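Local atomic coordinates of EmGH1 (PDB entry 5Z87), a protein that probably hydrolyses beta-glucosidic bonds, as expected of a beta-glucosidase of glycoside hydrolase family 3. Residues 169-173 with 390-396; 315-319 with 348-352; 518-523 with 567-573. All coordinates share one frame. Residues are numbered along the deposited sequence.

Contact 1: 169-173 with 390-396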
# COMPACT_ATOMS: atom_id res chain seq x y z
N ALA A 169 26.17 -26.88 -9.81
CA ALA A 169 25.23 -26.78 -10.92
C ALA A 169 25.92 -27.11 -12.25
O ALA A 169 25.41 -27.90 -13.04
CB ALA A 169 24.61 -25.38 -10.96
N ARG A 170 27.09 -26.51 -12.50
CA ARG A 170 27.76 -26.70 -13.78
C ARG A 170 28.23 -28.14 -13.95
O ARG A 170 28.10 -28.73 -15.03
CB ARG A 170 28.93 -25.71 -13.89
CG ARG A 170 29.53 -25.58 -15.29
CD ARG A 170 28.48 -25.11 -16.30
NE ARG A 170 28.90 -25.30 -17.69
CZ ARG A 170 29.43 -24.33 -18.44
NH1 ARG A 170 29.79 -24.58 -19.70
NH2 ARG A 170 29.60 -23.12 -17.94
N SER A 171 28.74 -28.75 -12.88
CA SER A 171 29.14 -30.15 -12.95
C SER A 171 27.97 -31.07 -13.27
O SER A 171 28.18 -32.16 -13.81
CB SER A 171 29.81 -30.59 -11.64
OG SER A 171 28.84 -30.73 -10.62
N ARG A 172 26.75 -30.66 -12.95
CA ARG A 172 25.56 -31.46 -13.25
C ARG A 172 24.90 -31.05 -14.57
O ARG A 172 23.81 -31.53 -14.89
CB ARG A 172 24.55 -31.36 -12.10
CG ARG A 172 25.05 -31.98 -10.79
CD ARG A 172 24.17 -31.64 -9.58
NE ARG A 172 22.89 -32.32 -9.64
CZ ARG A 172 22.25 -32.81 -8.59
NH1 ARG A 172 22.76 -32.68 -7.37
NH2 ARG A 172 21.09 -33.44 -8.75
N GLY A 173 25.54 -30.19 -15.36
CA GLY A 173 25.05 -29.89 -16.68
C GLY A 173 24.27 -28.60 -16.80
O GLY A 173 23.83 -28.27 -17.91
N PHE A 390 29.24 -31.30 -21.92
CA PHE A 390 27.93 -30.87 -21.43
C PHE A 390 27.86 -30.88 -19.90
O PHE A 390 27.16 -30.05 -19.31
CB PHE A 390 26.84 -31.77 -22.01
CG PHE A 390 26.84 -31.82 -23.50
CD1 PHE A 390 26.96 -30.65 -24.25
CD2 PHE A 390 26.71 -33.03 -24.17
CE1 PHE A 390 26.95 -30.69 -25.63
CE2 PHE A 390 26.69 -33.08 -25.55
CZ PHE A 390 26.81 -31.91 -26.29
N ALA A 391 28.58 -31.79 -19.25
CA ALA A 391 28.50 -32.03 -17.81
C ALA A 391 29.70 -32.90 -17.42
O ALA A 391 30.56 -33.19 -18.25
CB ALA A 391 27.17 -32.69 -17.44
N ASP A 392 29.74 -33.31 -16.15
CA ASP A 392 30.89 -34.04 -15.59
C ASP A 392 30.38 -34.90 -14.46
O ASP A 392 30.43 -34.51 -13.28
CB ASP A 392 31.98 -33.09 -15.10
CG ASP A 392 33.27 -33.83 -14.70
OD1 ASP A 392 33.22 -35.05 -14.46
OD2 ASP A 392 34.33 -33.17 -14.63
N PRO A 393 29.92 -36.11 -14.76
CA PRO A 393 29.24 -36.92 -13.73
C PRO A 393 30.07 -37.19 -12.50
O PRO A 393 29.53 -37.18 -11.38
CB PRO A 393 28.88 -38.21 -14.49
CG PRO A 393 28.76 -37.76 -15.92
CD PRO A 393 29.81 -36.71 -16.11
N ALA A 394 31.38 -37.41 -12.65
CA ALA A 394 32.18 -37.82 -11.50
C ALA A 394 32.50 -36.65 -10.59
O ALA A 394 32.46 -36.78 -9.36
CB ALA A 394 33.46 -38.53 -11.95
N LEU A 395 32.83 -35.50 -11.17
CA LEU A 395 32.98 -34.28 -10.38
C LEU A 395 31.68 -33.92 -9.68
O LEU A 395 31.68 -33.53 -8.51
CB LEU A 395 33.45 -33.13 -11.26
CG LEU A 395 33.58 -31.79 -10.52
CD1 LEU A 395 34.63 -31.91 -9.41
CD2 LEU A 395 33.90 -30.64 -11.49
N ALA A 396 30.55 -34.03 -10.40
CA ALA A 396 29.25 -33.77 -9.79
C ALA A 396 29.05 -34.60 -8.53
O ALA A 396 28.43 -34.14 -7.56
CB ALA A 396 28.13 -34.06 -10.79
O HOH W 1 28.12 -27.96 -17.78
O HOH W 2 24.85 -28.82 -20.61

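Contact 2: 315-319 with 348-352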
# COMPACT_ATOMS: atom_id res chain seq x y z
N ASP A 315 5.49 -18.73 -18.48
CA ASP A 315 4.32 -18.45 -19.31
C ASP A 315 3.86 -17.00 -19.23
O ASP A 315 2.71 -16.70 -19.54
CB ASP A 315 3.15 -19.38 -18.98
CG ASP A 315 2.28 -19.67 -20.19
OD1 ASP A 315 2.79 -19.59 -21.33
OD2 ASP A 315 1.08 -19.97 -20.03
N ASP A 316 4.73 -16.06 -18.88
CA ASP A 316 4.25 -14.69 -18.69
C ASP A 316 4.07 -13.91 -19.98
O ASP A 316 3.44 -12.85 -19.94
CB ASP A 316 5.20 -13.93 -17.76
CG ASP A 316 4.80 -14.03 -16.30
OD1 ASP A 316 3.64 -14.42 -15.99
OD2 ASP A 316 5.65 -13.72 -15.44
N VAL A 317 4.61 -14.37 -21.12
CA VAL A 317 4.35 -13.68 -22.38
C VAL A 317 2.89 -13.88 -22.78
O VAL A 317 2.18 -12.91 -23.07
CB VAL A 317 5.32 -14.13 -23.49
CG1 VAL A 317 5.08 -13.30 -24.74
CG2 VAL A 317 6.77 -13.95 -23.07
N ARG A 318 2.43 -15.13 -22.78
CA ARG A 318 1.02 -15.41 -23.02
C ARG A 318 0.11 -14.62 -22.07
O ARG A 318 -0.97 -14.18 -22.46
CB ARG A 318 0.74 -16.91 -22.86
CG ARG A 318 -0.68 -17.29 -23.23
CD ARG A 318 -1.03 -18.70 -22.78
NE ARG A 318 0.14 -19.56 -22.86
CZ ARG A 318 0.46 -20.28 -23.93
NH1 ARG A 318 -0.30 -20.25 -25.01
NH2 ARG A 318 1.54 -21.03 -23.90
N ARG A 319 0.54 -14.43 -20.82
CA ARG A 319 -0.32 -13.80 -19.83
C ARG A 319 -0.47 -12.30 -20.04
O ARG A 319 -1.34 -11.70 -19.40
CB ARG A 319 0.19 -14.08 -18.43
CG ARG A 319 -0.06 -15.50 -17.97
CD ARG A 319 0.74 -15.78 -16.73
NE ARG A 319 0.79 -17.19 -16.43
CZ ARG A 319 1.60 -17.70 -15.51
NH1 ARG A 319 2.39 -16.89 -14.81
NH2 ARG A 319 1.61 -19.01 -15.27
N ASN A 348 5.93 -23.87 -21.67
CA ASN A 348 5.58 -25.01 -22.50
C ASN A 348 4.60 -24.55 -23.56
O ASN A 348 3.66 -23.80 -23.27
CB ASN A 348 4.94 -26.12 -21.68
CG ASN A 348 5.93 -26.88 -20.86
OD1 ASN A 348 7.14 -26.79 -21.07
ND2 ASN A 348 5.42 -27.64 -19.90
N ASN A 349 4.82 -25.01 -24.80
CA ASN A 349 3.95 -24.64 -25.91
C ASN A 349 3.73 -23.13 -25.94
O ASN A 349 2.60 -22.64 -25.94
CB ASN A 349 2.62 -25.40 -25.81
CG ASN A 349 1.76 -25.23 -27.03
OD1 ASN A 349 2.26 -25.07 -28.13
ND2 ASN A 349 0.45 -25.24 -26.83
N GLY A 350 4.83 -22.39 -25.92
CA GLY A 350 4.76 -20.95 -25.74
C GLY A 350 4.20 -20.22 -26.95
O GLY A 350 4.05 -20.75 -28.05
N VAL A 351 3.88 -18.94 -26.73
CA VAL A 351 3.40 -18.13 -27.83
C VAL A 351 4.54 -17.76 -28.79
O VAL A 351 4.28 -17.44 -29.96
CB VAL A 351 2.65 -16.87 -27.32
CG1 VAL A 351 1.47 -17.27 -26.45
CG2 VAL A 351 3.59 -15.92 -26.57
N TYR A 352 5.80 -17.83 -28.34
CA TYR A 352 6.89 -17.57 -29.26
C TYR A 352 7.00 -18.62 -30.36
O TYR A 352 7.71 -18.39 -31.34
CB TYR A 352 8.23 -17.49 -28.53
CG TYR A 352 8.57 -16.12 -28.03
CD1 TYR A 352 7.59 -15.13 -27.93
CD2 TYR A 352 9.87 -15.80 -27.63
CE1 TYR A 352 7.90 -13.84 -27.45
CE2 TYR A 352 10.19 -14.52 -27.15
CZ TYR A 352 9.20 -13.55 -27.07
OH TYR A 352 9.52 -12.30 -26.60

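Contact 3: 518-523 with 567-573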
# COMPACT_ATOMS: atom_id res chain seq x y z
N ALA A 518 2.87 -31.68 26.10
CA ALA A 518 4.18 -31.07 26.23
C ALA A 518 4.36 -30.44 27.60
O ALA A 518 5.46 -30.45 28.16
CB ALA A 518 4.40 -30.03 25.13
N VAL A 519 3.28 -29.85 28.14
CA VAL A 519 3.32 -29.32 29.51
C VAL A 519 3.74 -30.42 30.49
O VAL A 519 4.65 -30.22 31.31
CB VAL A 519 1.95 -28.72 29.88
CG1 VAL A 519 1.88 -28.47 31.39
CG2 VAL A 519 1.69 -27.44 29.09
N ALA A 520 3.10 -31.59 30.41
CA ALA A 520 3.45 -32.71 31.29
C ALA A 520 4.91 -33.10 31.13
O ALA A 520 5.65 -33.21 32.11
CB ALA A 520 2.54 -33.90 31.00
N THR A 521 5.35 -33.33 29.88
CA THR A 521 6.74 -33.69 29.62
C THR A 521 7.72 -32.65 30.17
O THR A 521 8.85 -32.99 30.53
CB THR A 521 6.94 -33.87 28.12
OG1 THR A 521 5.92 -34.74 27.61
CG2 THR A 521 8.31 -34.43 27.80
N ALA A 522 7.30 -31.39 30.25
CA ALA A 522 8.21 -30.32 30.65
C ALA A 522 8.47 -30.27 32.15
O ALA A 522 9.44 -29.62 32.57
CB ALA A 522 7.65 -28.97 30.16
N GLN A 523 7.64 -30.95 32.97
CA GLN A 523 7.72 -30.80 34.42
C GLN A 523 9.08 -31.21 34.96
O GLN A 523 9.59 -30.60 35.90
CB GLN A 523 6.61 -31.60 35.09
CG GLN A 523 5.21 -31.24 34.62
CD GLN A 523 4.78 -29.85 35.05
OE1 GLN A 523 5.44 -29.20 35.87
NE2 GLN A 523 3.67 -29.38 34.49
N ALA A 567 1.82 -21.55 27.57
CA ALA A 567 1.64 -22.69 28.47
C ALA A 567 2.97 -23.14 29.04
O ALA A 567 3.05 -23.48 30.23
CB ALA A 567 0.95 -23.84 27.74
N LEU A 568 4.02 -23.15 28.22
CA LEU A 568 5.33 -23.58 28.69
C LEU A 568 5.99 -22.51 29.55
O LEU A 568 6.69 -22.82 30.53
CB LEU A 568 6.23 -23.94 27.50
CG LEU A 568 5.76 -25.14 26.67
CD1 LEU A 568 6.61 -25.34 25.41
CD2 LEU A 568 5.78 -26.43 27.53
N LEU A 569 5.79 -21.24 29.19
CA LEU A 569 6.41 -20.16 29.94
C LEU A 569 5.87 -20.09 31.36
O LEU A 569 6.61 -19.78 32.30
CB LEU A 569 6.21 -18.83 29.20
CG LEU A 569 7.09 -18.65 27.96
CD1 LEU A 569 6.59 -17.51 27.08
CD2 LEU A 569 8.53 -18.42 28.34
N ALA A 570 4.59 -20.43 31.54
CA ALA A 570 3.98 -20.36 32.86
C ALA A 570 4.61 -21.33 33.85
O ALA A 570 4.44 -21.16 35.06
CB ALA A 570 2.47 -20.62 32.74
N LEU A 571 5.35 -22.33 33.36
CA LEU A 571 6.02 -23.28 34.23
C LEU A 571 7.21 -22.67 34.97
O LEU A 571 7.67 -23.26 35.95
CB LEU A 571 6.49 -24.49 33.41
CG LEU A 571 5.39 -25.18 32.59
CD1 LEU A 571 5.87 -26.51 32.03
CD2 LEU A 571 4.12 -25.37 33.41
N GLY A 572 7.71 -21.53 34.53
CA GLY A 572 8.78 -20.88 35.25
C GLY A 572 10.16 -21.47 35.08
O GLY A 572 11.08 -21.10 35.81
N LYS A 573 10.35 -22.39 34.13
CA LYS A 573 11.68 -22.91 33.85
C LYS A 573 12.45 -21.97 32.93
O LYS A 573 11.90 -21.02 32.36
CB LYS A 573 11.59 -24.30 33.24
CG LYS A 573 11.09 -25.37 34.20
CD LYS A 573 9.87 -26.09 33.64
CE LYS A 573 9.26 -27.03 34.67
NZ LYS A 573 10.28 -27.94 35.26

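Contact 1: 169-173 with 390-396
This is an end-to-end helix contact: the C-terminal end of helix 155-171 meets the N-terminal end of helix 393-399 through backbone atoms and small side chains. Only one direct hydrogen bond crosses, from D392 N to S171 O (3.0 Å, 149° at the hydrogen). It leaves from the N-cap residue, since D392 OD1 accepts from L395 N (3.3 Å, weak). The other helix closes in a Schellman motif, with S174 N bonded to A169 O, G173 N to R170 O (3.0 Å), and G173 as the C-prime residue at phi 100°. A CB here would jam against the preceding carbonyl and lie 3.4 Å from A391 CB; glycine lets G173 CA sit 3.4 Å from F390 O in a CH...O contact. In the barrel-type N-terminal domain, helix 155-171 leads into strand 176-177, so the contact lies at the end of the sheet where its parallel strands begin. A396 CB packs 3.4 Å from S171 OG and 3.7 Å from R172 CG. S171 OG bonds back to K167 O, and the R172 guanidinium reaches N104 and D138. R170 NH1 hydrogen-bonds C383 O, while one water links R170 O (2.9 Å), R170 NE (2.8 Å) and F390 O (2.8 Å).

Contact 2: 315-319 with 348-352
R318 makes the polar half of this loop-to-loop contact, and its conformation explains how. With chi1 and chi2 both t, the chain extends, then chi3 at -34°, between wells, turns the guanidinium so that NH2 donates to N349 O (2.8 Å, 167°). N349 O approaches at the guanidinium edge, while V351 CG1 lies over one face. Within its own loop R318 also forms a salt bridge to D315, with NE 3.0 Å from OD2, and NH1 pairs with E330 on helix 330-340. In the barrel-type N-terminal domain, 315-319 follows strand 309-311 directly after D313 and W314, which line the pocket holding DTT; 348-352 is the loop after strand 345-346. The apolar half sits beside R318: V317 (chi1 t) and V351 (chi1 m) both point their CB toward the opposite loop, bringing V317 CG1 to 3.5 Å from V351 CG2. Y352, whose OH is held by V342 O, brings CE1 to 3.9 Å from V317 CG1. E345 accepts from the backbone N of V351 and of Y352.

Contact 3: 518-523 with 567-573
A small apolar cluster joins the ends of two neighbouring helices in the alpha/beta C-terminal domain of the family 3 fold. At its centre A522 CB lies 3.6 Å from L571 CD1 and 4.1 Å from L568 CD2, with V519 alongside: V519 CG2 is 3.9 Å from A567 CB, and V519 CG1 is 4.3 Å from L571 CD2. V519 and A522, three residues apart, both reach the interface from helix 508-522; opposite them L568 comes from helix 561-569 and L571 from the turn that follows it. The CA atoms of V519 and L568 come within 6.1 Å. L568 and A522 also touch I528, so the cluster rests on the parallel part of the mixed sheet. Helix 561-569 is the connection of a beta-alpha-beta crossover between adjacent parallel strands 527-533 and 574-580, while helix 508-522 runs into strand 527-533; each segment therefore lies where a helix hands over to a strand. Beyond the cluster, Q523 points its CB away but folds back (chi1 and chi2 both m), bringing NE2 to 4.2 Å from L571 CD2 at the solvent-exposed edge. In segment 567-573, a type I turn from L569 to G572 (G572 N to L569 O, 3.0 Å) reverses the path, with G572 at phi 77°, and delivers K573 with its CB toward the facing helix end. K573 NZ donates hydrogen bonds to C525 O and to two carbonyls of 518-523: weakly to A522 O at 3.3 Å, and to Q523 O, 2.8 Å from K573 NZ.

How the contacts relate
Contacts 1 and 2 both involve the barrel-type N-terminal domain, and along the chain contact 2 falls between the two segments of contact 1. Their centres are 30 Å apart and their nearest atoms about 17 Å, so they do not touch. Contact 3 comes later, in the C-terminal domain, with its centre 51 Å from contact 1 and 55 Å from contact 2 (nearest atoms about 37 and 41 Å). Contact 2 lies away from the DTT pocket but is tied to it: segment 315-319 follows D313 and W314, and D316 OD2 hydrogen-bonds to pocket residue H281. The chain between the segments of contact 3 supplies pocket residue E541, and F544, which meets R319 in a cation-pi interaction.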